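PDB 3BNV: Cj0977, which is of unknown function but serves as a nonflagellar virulence factor of Campylobacter jejuni, made under sigma28 control and built on a hot-dog fold. Local coordinates for residues V58-D61 and Q62-F66; L113-E116 and T117-K120. All coordinates share one frame; numbering follows the deposited sequence.

Contact 1: V58-D61 and Q62-F66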
loop_
_atom_site.group_PDB
_atom_site.type_symbol
_atom_site.label_atom_id
_atom_site.label_comp_id
_atom_site.label_asym_id
_atom_site.label_seq_id
_atom_site.Cartn_x
_atom_site.Cartn_y
_atom_site.Cartn_z
ATOM N N VAL A 58 0.457 -9.433 8.652
ATOM C CA VAL A 58 1.338 -10.525 8.267
ATOM C C VAL A 58 0.939 -11.137 6.940
ATOM O O VAL A 58 -0.228 -11.166 6.600
ATOM C CB VAL A 58 1.384 -11.663 9.324
ATOM C CG1 VAL A 58 1.944 -11.149 10.648
ATOM C CG2 VAL A 58 -0.012 -12.307 9.476
ATOM N N ALA A 59 1.928 -11.646 6.214
ATOM C CA ALA A 59 1.705 -12.389 4.990
ATOM C C ALA A 59 1.673 -13.872 5.287
ATOM O O ALA A 59 1.043 -14.640 4.572
ATOM C CB ALA A 59 2.813 -12.104 4.016
ATOM N N ASP A 60 2.379 -14.275 6.340
ATOM C CA ASP A 60 2.529 -15.681 6.653
ATOM C C ASP A 60 2.592 -15.955 8.161
ATOM O O ASP A 60 2.434 -15.045 8.979
ATOM C CB ASP A 60 3.719 -16.275 5.903
ATOM C CG ASP A 60 5.066 -15.694 6.340
ATOM O OD1 ASP A 60 5.187 -15.149 7.465
ATOM O OD2 ASP A 60 6.028 -15.807 5.548
ATOM N N ASP A 61 2.813 -17.209 8.529
ATOM C CA ASP A 61 2.860 -17.543 9.939
ATOM C C ASP A 61 4.277 -17.459 10.484
ATOM O O ASP A 61 4.553 -17.983 11.548
ATOM C CB ASP A 61 2.217 -18.908 10.218
ATOM C CG ASP A 61 3.013 -20.073 9.642
ATOM O OD1 ASP A 61 2.629 -21.241 9.910
ATOM O OD2 ASP A 61 4.015 -19.838 8.913
ATOM N N GLN A 62 5.158 -16.777 9.752
ATOM C CA GLN A 62 6.544 -16.576 10.174
ATOM C C GLN A 62 6.826 -15.146 10.618
ATOM O O GLN A 62 7.957 -14.806 10.940
ATOM C CB GLN A 62 7.480 -16.900 9.016
ATOM C CG GLN A 62 7.212 -18.263 8.377
ATOM C CD GLN A 62 7.445 -19.399 9.341
ATOM O OE1 GLN A 62 8.580 -19.633 9.751
ATOM N NE2 GLN A 62 6.379 -20.113 9.716
ATOM N N GLY A 63 5.803 -14.300 10.604
ATOM C CA GLY A 63 5.956 -12.910 11.029
ATOM C C GLY A 63 6.349 -11.957 9.921
ATOM O O GLY A 63 6.695 -10.816 10.179
ATOM N N LEU A 64 6.289 -12.408 8.680
ATOM C CA LEU A 64 6.667 -11.571 7.569
ATOM C C LEU A 64 5.512 -10.608 7.289
ATOM O O LEU A 64 4.355 -11.008 7.221
ATOM C CB LEU A 64 6.993 -12.426 6.348
ATOM C CG LEU A 64 7.267 -11.711 5.022
ATOM C CD1 LEU A 64 8.623 -11.115 5.073
ATOM C CD2 LEU A 64 7.141 -12.718 3.871
ATOM N N ILE A 65 5.837 -9.329 7.159
ATOM C CA ILE A 65 4.863 -8.280 7.015
ATOM C C ILE A 65 4.666 -7.963 5.538
ATOM O O ILE A 65 5.625 -7.644 4.839
ATOM C CB ILE A 65 5.354 -7.025 7.753
ATOM C CG1 ILE A 65 5.576 -7.352 9.225
ATOM C CG2 ILE A 65 4.372 -5.903 7.647
ATOM C CD1 ILE A 65 4.285 -7.421 10.088
ATOM N N PHE A 66 3.417 -8.029 5.076
ATOM C CA PHE A 66 3.091 -7.751 3.696
ATOM C C PHE A 66 3.624 -6.389 3.337
ATOM O O PHE A 66 3.362 -5.418 4.046
ATOM C CB PHE A 66 1.593 -7.744 3.525
ATOM C CG PHE A 66 1.140 -7.805 2.105
ATOM C CD1 PHE A 66 0.165 -6.926 1.638
ATOM C CD2 PHE A 66 1.632 -8.777 1.242
ATOM C CE1 PHE A 66 -0.299 -7.006 0.337
ATOM C CE2 PHE A 66 1.177 -8.866 -0.055
ATOM C CZ PHE A 66 0.212 -7.973 -0.516
HETATM O O HOH W 1 2.824 -14.788 11.942
#
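Asp60 turns its carboxylate inward across the bend of the loop between strand 46-52 and helix 67-82, the long helix of the hot-dog fold, and OD1 collects two backbone N-H groups from the residues that follow. Gln62 N reaches Asp60 OD1 at 2.8 Å, which closes an Asx turn, and Leu64 N arrives at the same Asp60 OD1 at 3.2 Å. The two amides come from opposite faces of the carboxylate plane: Gln62 N stands well above it, while Leu64 N lies on the syn side and nearer the plane. Asp60 CG sits between its own backbone N and carbonyl carbon (chi1 65°), which swings the acid over the following turn. Asp60 OD2 is satisfied too, by a hydrogen bond to His147 NE2 of the second subunit, and CB of Leu64 packs against this oxygen at 3.6 Å.

Further back the arms pair like a small hairpin, with Val58 and Ile65 forming a single bridge. Ala59 N gives an almost straight bond (169°) of 2.7 Å to Leu64 O, and CA of Val58 adds a C-H...O contact to that carbonyl. Beside this bond, Ala59 CB has loose apolar contacts with Leu64 CD2 and Phe66 CD2. Backbone bonds also join Gly63 to Leu102, Ile65 to Leu100 and Phe66 to Met57.

At the outer end, Gln62 bends at chi2 (-63°) so that NE2 comes back beside Asp61 and bonds its OD2; Asp61 OD2 lies in the plane of the Gln62 amide, while NE2 stands above the plane of the Asp61 carboxylate. A water donates to Asp60 O at 3.0 Å.

One carboxylate thus serves two purposes: OD1 holds two amides of the bend, and OD2 ties the loop to the second subunit.

Contact 2: L113-E116 and T117-K120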
loop_
_atom_site.group_PDB
_atom_site.type_symbol
_atom_site.label_atom_id
_atom_site.label_comp_id
_atom_site.label_asym_id
_atom_site.label_seq_id
_atom_site.Cartn_x
_atom_site.Cartn_y
_atom_site.Cartn_z
ATOM N N LEU A 113 9.351 18.118 -2.359
ATOM C CA LEU A 113 10.181 19.010 -3.152
ATOM C C LEU A 113 9.467 20.341 -3.291
ATOM O O LEU A 113 8.278 20.382 -3.618
ATOM C CB LEU A 113 10.459 18.421 -4.529
ATOM C CG LEU A 113 11.495 17.302 -4.494
ATOM C CD1 LEU A 113 11.753 16.689 -5.895
ATOM C CD2 LEU A 113 12.818 17.801 -3.819
ATOM N N PHE A 114 10.209 21.414 -3.030
ATOM C CA PHE A 114 9.698 22.767 -2.954
ATOM C C PHE A 114 8.951 23.156 -4.220
ATOM O O PHE A 114 9.434 22.927 -5.330
ATOM C CB PHE A 114 10.879 23.712 -2.706
ATOM C CG PHE A 114 10.512 25.160 -2.580
ATOM C CD1 PHE A 114 10.527 25.993 -3.691
ATOM C CD2 PHE A 114 10.206 25.710 -1.343
ATOM C CE1 PHE A 114 10.225 27.348 -3.572
ATOM C CE2 PHE A 114 9.901 27.072 -1.222
ATOM C CZ PHE A 114 9.909 27.879 -2.340
ATOM N N ASP A 115 7.771 23.738 -4.036
ATOM C CA ASP A 115 6.899 24.077 -5.150
ATOM C C ASP A 115 5.638 24.783 -4.656
ATOM O O ASP A 115 4.608 24.153 -4.418
ATOM C CB ASP A 115 6.518 22.821 -5.928
ATOM C CG ASP A 115 5.880 23.136 -7.264
ATOM O OD1 ASP A 115 5.656 24.335 -7.563
ATOM O OD2 ASP A 115 5.599 22.176 -8.020
ATOM N N GLU A 116 5.715 26.094 -4.505
ATOM C CA GLU A 116 4.544 26.836 -4.068
ATOM C C GLU A 116 3.612 27.231 -5.220
ATOM O O GLU A 116 2.702 28.028 -5.036
ATOM C CB GLU A 116 4.936 28.048 -3.194
ATOM C CG GLU A 116 5.076 27.686 -1.696
ATOM C CD GLU A 116 5.018 28.889 -0.741
ATOM O OE1 GLU A 116 4.663 30.019 -1.180
ATOM O OE2 GLU A 116 5.332 28.700 0.464
ATOM N N THR A 117 3.805 26.656 -6.400
ATOM C CA THR A 117 2.890 26.975 -7.507
ATOM C C THR A 117 1.953 25.811 -7.816
ATOM O O THR A 117 0.742 25.910 -7.627
ATOM C CB THR A 117 3.620 27.410 -8.828
ATOM O OG1 THR A 117 4.078 26.249 -9.545
ATOM C CG2 THR A 117 4.797 28.377 -8.536
ATOM N N SER A 118 2.533 24.710 -8.272
ATOM C CA SER A 118 1.772 23.588 -8.774
ATOM C C SER A 118 1.000 22.822 -7.679
ATOM O O SER A 118 1.447 22.724 -6.544
ATOM C CB SER A 118 2.703 22.660 -9.580
ATOM O OG SER A 118 2.061 21.425 -9.897
ATOM N N LYS A 119 -0.167 22.297 -8.034
ATOM C CA LYS A 119 -0.926 21.373 -7.168
ATOM C C LYS A 119 -0.379 19.934 -7.186
ATOM O O LYS A 119 -0.770 19.108 -6.358
ATOM C CB LYS A 119 -2.411 21.367 -7.556
ATOM C CG LYS A 119 -3.122 22.682 -7.326
ATOM C CD LYS A 119 -4.501 22.629 -7.935
ATOM C CE LYS A 119 -5.232 23.961 -7.746
ATOM N NZ LYS A 119 -5.462 24.228 -6.302
ATOM N N LYS A 120 0.514 19.651 -8.136
ATOM C CA LYS A 120 1.191 18.362 -8.228
ATOM C C LYS A 120 2.579 18.459 -7.568
ATOM O O LYS A 120 3.417 19.286 -7.963
ATOM C CB LYS A 120 1.268 17.923 -9.695
ATOM C CG LYS A 120 2.131 16.686 -9.972
ATOM C CD LYS A 120 2.337 16.474 -11.483
ATOM C CE LYS A 120 3.307 15.313 -11.731
ATOM N NZ LYS A 120 3.067 14.528 -13.013
#
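Asp115 folding onto Thr117 and Ser118 makes a polar surface contact, local to the loop that joins strand 105-112 to its antiparallel neighbour 120-129. One oxygen does nearly all the work. Asp115 OD1 accepts three hydrogen bonds: from Thr117 N at 3.2 Å, from Thr117 OG1 at the same length, and from Ser118 N, again at 3.2 Å. The N-H of Ser118 aims well at it (161°), that of Thr117 a little less so.

Around the carboxylate the three donors are spread out. Thr117 OG1 uses the syn lone pair of Asp115 OD1 and stays close to the plane, whereas both backbone amides stand clearly out of the plane, over the same face. Asp115 gets its acid there by extending CG away from its backbone N (chi1 -167°), under the arch of the chain; the Thr117 side chain crosses it at about a right angle, with chi1 of 81° turning the hydroxyl inward.

The bond from Thr117 N makes this an Asx turn, extended by Ser118 N one residue further on, and a second side-chain turn follows directly: Ser118 OG accepts from Lys120 N at 2.9 Å, an ST turn. Two side-chain oxygens in succession therefore take up backbone amides through the bend of this beta hairpin, up to the residue where strand 120-129 begins.

Asp115 OD2 lies against Ser118 CB at 3.3 Å. The Asp115 side chain also touches Arg121, whose NH2 bonds Leu113 O across the foot of the hairpin. On the outgoing arm, Lys119 NZ forms a salt bridge with Asp145, and the side chain of Lys120 rests on Gln140 and Val142 of strand 132-143.

Overall arrangement
Contacts 1 and 2 lie on opposite sides of the chain's centre, their own centres 38 Å apart, and share no secondary-structure element. Residues 58-66 belong to the loop between strand 46-52 and helix 67-82; residues 113-120 cap the hairpin of strands 105-112 and 120-129. Both turn on an aspartate oxygen that gathers backbone amides, but their settings differ. Contact 1 is partly buried, mixes these bonds with a backbone bridge and apolar packing, and is touched by the second subunit. Contact 2 is a surface contact that no other chain of the assembly reaches; it adds a threonine hydroxyl to the amides and has no apolar side-chain packing between its segments.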